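Local coordinates for protein peptidoglycan D,D-transpeptidase MrdA (Pseudomonas aeruginosa, PDB 7KIS) that probably cross-links the peptide stems of peptidoglycan as a penicillin-binding D,D-transpeptidase of the inner membrane, a step in building the bacterial cell wall, at residues 246-251 and 481-486; 203-208 and 417-422. All coordinates share one frame; numbering follows the deposited sequence.

Interaction 1 (246-251 and 481-486)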
# COMPACT_ATOMS: atom_id res chain seq x y z
N ASP A 246 -25.40 0.18 -4.02
CA ASP A 246 -24.73 -0.37 -2.86
C ASP A 246 -23.36 -0.90 -3.25
O ASP A 246 -23.19 -1.51 -4.32
CB ASP A 246 -25.58 -1.48 -2.24
CG ASP A 246 -27.01 -1.04 -2.00
OD1 ASP A 246 -27.23 0.17 -1.75
OD2 ASP A 246 -27.92 -1.89 -2.06
N ILE A 247 -22.38 -0.67 -2.38
CA ILE A 247 -20.99 -1.01 -2.65
C ILE A 247 -20.55 -2.04 -1.63
O ILE A 247 -20.78 -1.88 -0.42
CB ILE A 247 -20.08 0.23 -2.59
CG1 ILE A 247 -20.49 1.24 -3.66
CG2 ILE A 247 -18.62 -0.17 -2.76
CD1 ILE A 247 -19.70 2.50 -3.58
N VAL A 248 -19.92 -3.11 -2.11
CA VAL A 248 -19.31 -4.13 -1.27
C VAL A 248 -17.81 -3.91 -1.32
O VAL A 248 -17.21 -3.92 -2.41
CB VAL A 248 -19.68 -5.54 -1.73
CG1 VAL A 248 -19.32 -6.56 -0.67
CG2 VAL A 248 -21.17 -5.61 -2.07
N LEU A 249 -17.19 -3.72 -0.16
CA LEU A 249 -15.77 -3.44 -0.14
C LEU A 249 -14.98 -4.74 -0.08
O LEU A 249 -15.47 -5.78 0.37
CB LEU A 249 -15.40 -2.56 1.05
CG LEU A 249 -16.06 -1.18 1.15
CD1 LEU A 249 -15.69 -0.53 2.48
CD2 LEU A 249 -15.66 -0.29 -0.01
N SER A 250 -13.73 -4.67 -0.53
CA SER A 250 -12.84 -5.82 -0.48
C SER A 250 -12.29 -6.06 0.91
O SER A 250 -11.82 -7.17 1.19
CB SER A 250 -11.68 -5.63 -1.46
OG SER A 250 -12.12 -5.01 -2.66
N ILE A 251 -12.37 -5.07 1.79
CA ILE A 251 -11.70 -5.16 3.08
C ILE A 251 -12.45 -6.13 3.98
O ILE A 251 -13.66 -6.00 4.19
CB ILE A 251 -11.61 -3.77 3.74
CG1 ILE A 251 -10.68 -2.85 2.95
CG2 ILE A 251 -11.16 -3.89 5.18
CD1 ILE A 251 -10.59 -1.45 3.53
N ALA A 481 -13.51 -1.21 -3.73
CA ALA A 481 -14.83 -1.63 -4.17
C ALA A 481 -14.77 -3.00 -4.84
O ALA A 481 -14.30 -3.12 -5.98
CB ALA A 481 -15.43 -0.61 -5.13
N LYS A 482 -15.25 -4.04 -4.15
CA LYS A 482 -15.29 -5.36 -4.75
C LYS A 482 -16.36 -5.43 -5.84
O LYS A 482 -16.10 -5.91 -6.95
CB LYS A 482 -15.55 -6.42 -3.68
CG LYS A 482 -15.13 -7.83 -4.09
CD LYS A 482 -15.10 -8.77 -2.90
CE LYS A 482 -15.01 -10.22 -3.35
NZ LYS A 482 -13.81 -10.48 -4.19
N THR A 483 -17.57 -4.95 -5.54
CA THR A 483 -18.66 -4.89 -6.51
C THR A 483 -19.38 -3.56 -6.38
O THR A 483 -19.45 -2.97 -5.30
CB THR A 483 -19.68 -6.02 -6.32
OG1 THR A 483 -20.62 -5.66 -5.30
CG2 THR A 483 -19.01 -7.34 -5.93
N ILE A 484 -19.90 -3.09 -7.51
CA ILE A 484 -20.79 -1.92 -7.55
C ILE A 484 -22.11 -2.39 -8.13
O ILE A 484 -22.17 -2.83 -9.29
CB ILE A 484 -20.19 -0.78 -8.39
CG1 ILE A 484 -18.73 -0.53 -8.01
CG2 ILE A 484 -21.01 0.49 -8.21
CD1 ILE A 484 -18.57 0.18 -6.69
N ASP A 485 -23.17 -2.29 -7.33
CA ASP A 485 -24.51 -2.76 -7.69
C ASP A 485 -24.54 -4.26 -7.96
O ASP A 485 -25.43 -4.76 -8.65
CB ASP A 485 -25.08 -1.99 -8.89
CG ASP A 485 -26.57 -1.73 -8.76
OD1 ASP A 485 -27.08 -1.72 -7.62
OD2 ASP A 485 -27.23 -1.54 -9.80
N GLY A 486 -23.57 -5.00 -7.41
CA GLY A 486 -23.51 -6.44 -7.55
C GLY A 486 -22.55 -6.96 -8.60
O GLY A 486 -22.47 -8.18 -8.78
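V248 lies opposite both K482 and T483, which makes this antiparallel pairing of strands 247-249 and 481-484 a worked example of the classic beta bulge. The pair forms one margin of a mixed sheet: 247-249 runs parallel to 71-72 on its other side, bonding to I70 and F72, and 481-484 is the outermost strand. Before the bulge the register is regular, I247 facing I484 as a non-hydrogen-bonded pair and V248 facing T483 as a hydrogen-bonded one; after it, L249 sits across from A481.

Backbone hydrogen bonds carry the polar part. D485 N donates to D246 O at 3.1 Å, and V248 N reaches T483 O at 3.2 Å. V248 O takes two donors, K482 N at 2.6 Å and, weakly, T483 N at 3.3 Å, as the extra residue of a bulge allows. The polar side chains find their partners beyond the two segments: K482 NZ forms a salt bridge with D279, D246 OD1 accepts from I70 N, and S250 OG bonds to L480 O.

Apolar packing gathers on the face of I247 and I484, whose side chains run side by side. Chi1 (-47°) sets I484 CG1 anti to the carbonyl carbon, and the turn at chi2 (-75°) brings CD1 to 3.7 Å from I247 CG1, while I247 CG2 touches A481 CB. L215 of helix 212-216 and Y211 also pack on I247.

On the face of V248 and T483 the two side chains likewise pack side by side, T483 OG1 against V248 CG2.

Interaction 2 (203-208 and 417-422)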
# COMPACT_ATOMS: atom_id res chain seq x y z
N GLY A 203 -20.22 13.32 -0.23
CA GLY A 203 -19.01 12.63 0.16
C GLY A 203 -17.85 13.60 0.29
O GLY A 203 -17.68 14.51 -0.52
N LYS A 204 -17.03 13.39 1.31
CA LYS A 204 -15.87 14.24 1.56
C LYS A 204 -14.56 13.57 1.19
O LYS A 204 -13.75 14.16 0.46
CB LYS A 204 -15.85 14.67 3.04
CG LYS A 204 -17.07 15.45 3.48
CD LYS A 204 -17.25 16.70 2.64
CE LYS A 204 -18.40 17.55 3.15
NZ LYS A 204 -18.71 18.68 2.24
N THR A 205 -14.32 12.36 1.67
CA THR A 205 -13.10 11.63 1.34
C THR A 205 -13.41 10.14 1.31
O THR A 205 -14.50 9.70 1.68
CB THR A 205 -11.96 11.95 2.32
OG1 THR A 205 -10.76 11.31 1.88
CG2 THR A 205 -12.31 11.46 3.72
N GLY A 206 -12.42 9.37 0.85
CA GLY A 206 -12.54 7.92 0.83
C GLY A 206 -13.53 7.41 -0.21
O GLY A 206 -13.75 8.01 -1.27
N ILE A 207 -14.14 6.26 0.11
CA ILE A 207 -15.07 5.61 -0.81
C ILE A 207 -16.34 6.44 -1.01
O ILE A 207 -16.91 6.45 -2.11
CB ILE A 207 -15.39 4.19 -0.31
CG1 ILE A 207 -14.15 3.30 -0.40
CG2 ILE A 207 -16.54 3.58 -1.10
CD1 ILE A 207 -13.79 2.93 -1.83
N GLU A 208 -16.80 7.13 0.03
CA GLU A 208 -18.02 7.93 -0.09
C GLU A 208 -17.90 8.96 -1.21
O GLU A 208 -18.87 9.22 -1.92
CB GLU A 208 -18.32 8.63 1.24
CG GLU A 208 -18.55 7.68 2.40
CD GLU A 208 -20.01 7.28 2.55
OE1 GLU A 208 -20.58 6.71 1.59
OE2 GLU A 208 -20.59 7.53 3.63
N ASP A 417 -9.51 2.70 -7.15
CA ASP A 417 -10.55 3.54 -6.56
C ASP A 417 -10.12 4.07 -5.19
O ASP A 417 -10.76 3.83 -4.17
CB ASP A 417 -11.86 2.77 -6.45
CG ASP A 417 -11.67 1.37 -5.90
OD1 ASP A 417 -10.65 1.12 -5.23
OD2 ASP A 417 -12.55 0.51 -6.13
N MET A 418 -9.02 4.81 -5.15
CA MET A 418 -8.53 5.43 -3.93
C MET A 418 -8.41 6.93 -4.15
O MET A 418 -7.62 7.38 -5.00
CB MET A 418 -7.20 4.83 -3.50
CG MET A 418 -7.33 3.44 -2.90
SD MET A 418 -5.79 2.79 -2.22
CE MET A 418 -6.29 1.13 -1.78
N PHE A 419 -9.19 7.71 -3.40
CA PHE A 419 -9.25 9.15 -3.61
C PHE A 419 -8.01 9.84 -3.05
O PHE A 419 -7.65 9.64 -1.89
CB PHE A 419 -10.50 9.76 -2.97
CG PHE A 419 -10.57 11.25 -3.12
CD1 PHE A 419 -10.79 11.82 -4.36
CD2 PHE A 419 -10.36 12.08 -2.03
CE1 PHE A 419 -10.84 13.19 -4.52
CE2 PHE A 419 -10.40 13.46 -2.18
CZ PHE A 419 -10.64 14.01 -3.43
N GLY A 420 -7.37 10.64 -3.89
CA GLY A 420 -6.25 11.44 -3.44
C GLY A 420 -4.97 10.67 -3.23
O GLY A 420 -4.18 11.02 -2.35
N GLU A 421 -4.74 9.62 -4.02
CA GLU A 421 -3.51 8.85 -3.90
C GLU A 421 -2.35 9.66 -4.46
O GLU A 421 -2.39 10.11 -5.61
CB GLU A 421 -3.65 7.52 -4.64
CG GLU A 421 -2.73 6.42 -4.13
CD GLU A 421 -2.63 5.25 -5.10
OE1 GLU A 421 -1.53 4.69 -5.25
OE2 GLU A 421 -3.66 4.91 -5.72
N ALA A 422 -1.32 9.85 -3.65
CA ALA A 422 -0.15 10.59 -4.09
C ALA A 422 0.63 9.77 -5.11
O ALA A 422 0.74 8.55 -4.99
CB ALA A 422 0.75 10.95 -2.91
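G206 and F419 are the closest CA pair, 5.7 Å apart, where the chain passes from strand 201-205 towards helix 206-210 and meets an irregular loop. No hydrogen bond joins the two segments, which bury only 171 Å² between them. G206 has a positive phi of 70°, a conformation that favours glycine, and the loop bends through a type II beta turn from M418 to E421, with G420 at its third position.

F419 reaches across from the loop. Its chi1 of 178° carries CG anti to the backbone N, and the ring beyond it lies against the strand end, while its CB lies 4.1 Å from G206 O. The T205 side chain crosses that of F419 at about a right angle, and T205 OG1 comes to the rim of the ring near its plane, 4.0 Å from CD2. K204 O approaches the ring obliquely, 4.3 Å from CE2.

This is an interdomain contact: 203-208 belongs to the dimerisation-domain family region and 417-422 to the transpeptidase region, away from the pocket that holds the inhibitor. R209 and R320 also touch F419, one from each region.

At the start of the loop segment, two residues before F419, I207 brings the tip of its side chain, CD1, to 3.9 Å from D417 O. The D417 carboxylate turns to other partners: OD1 accepts from L480 N, and OD2 from Y211 OH.

From the N terminus the chain first meets 203-208, at the end of strand 201-205, and then 246-251; it runs on through much of the transpeptidase region to 417-422, where interaction 2 closes a loop of 208 intervening residues, and to 481-486, where interaction 1 closes one of 229. The segments alternate, so the two loops cross rather than nest. Interaction 2 ties the strand-to-helix corner of the dimerisation region to a transpeptidase loop, whereas interaction 1 completes the edge of a mixed sheet with a strand from the transpeptidase region. Their centres lie about 15 Å apart, yet they touch: A481 N probably donates to D417 OD2, and L249 CD2 packs on I207 CG1.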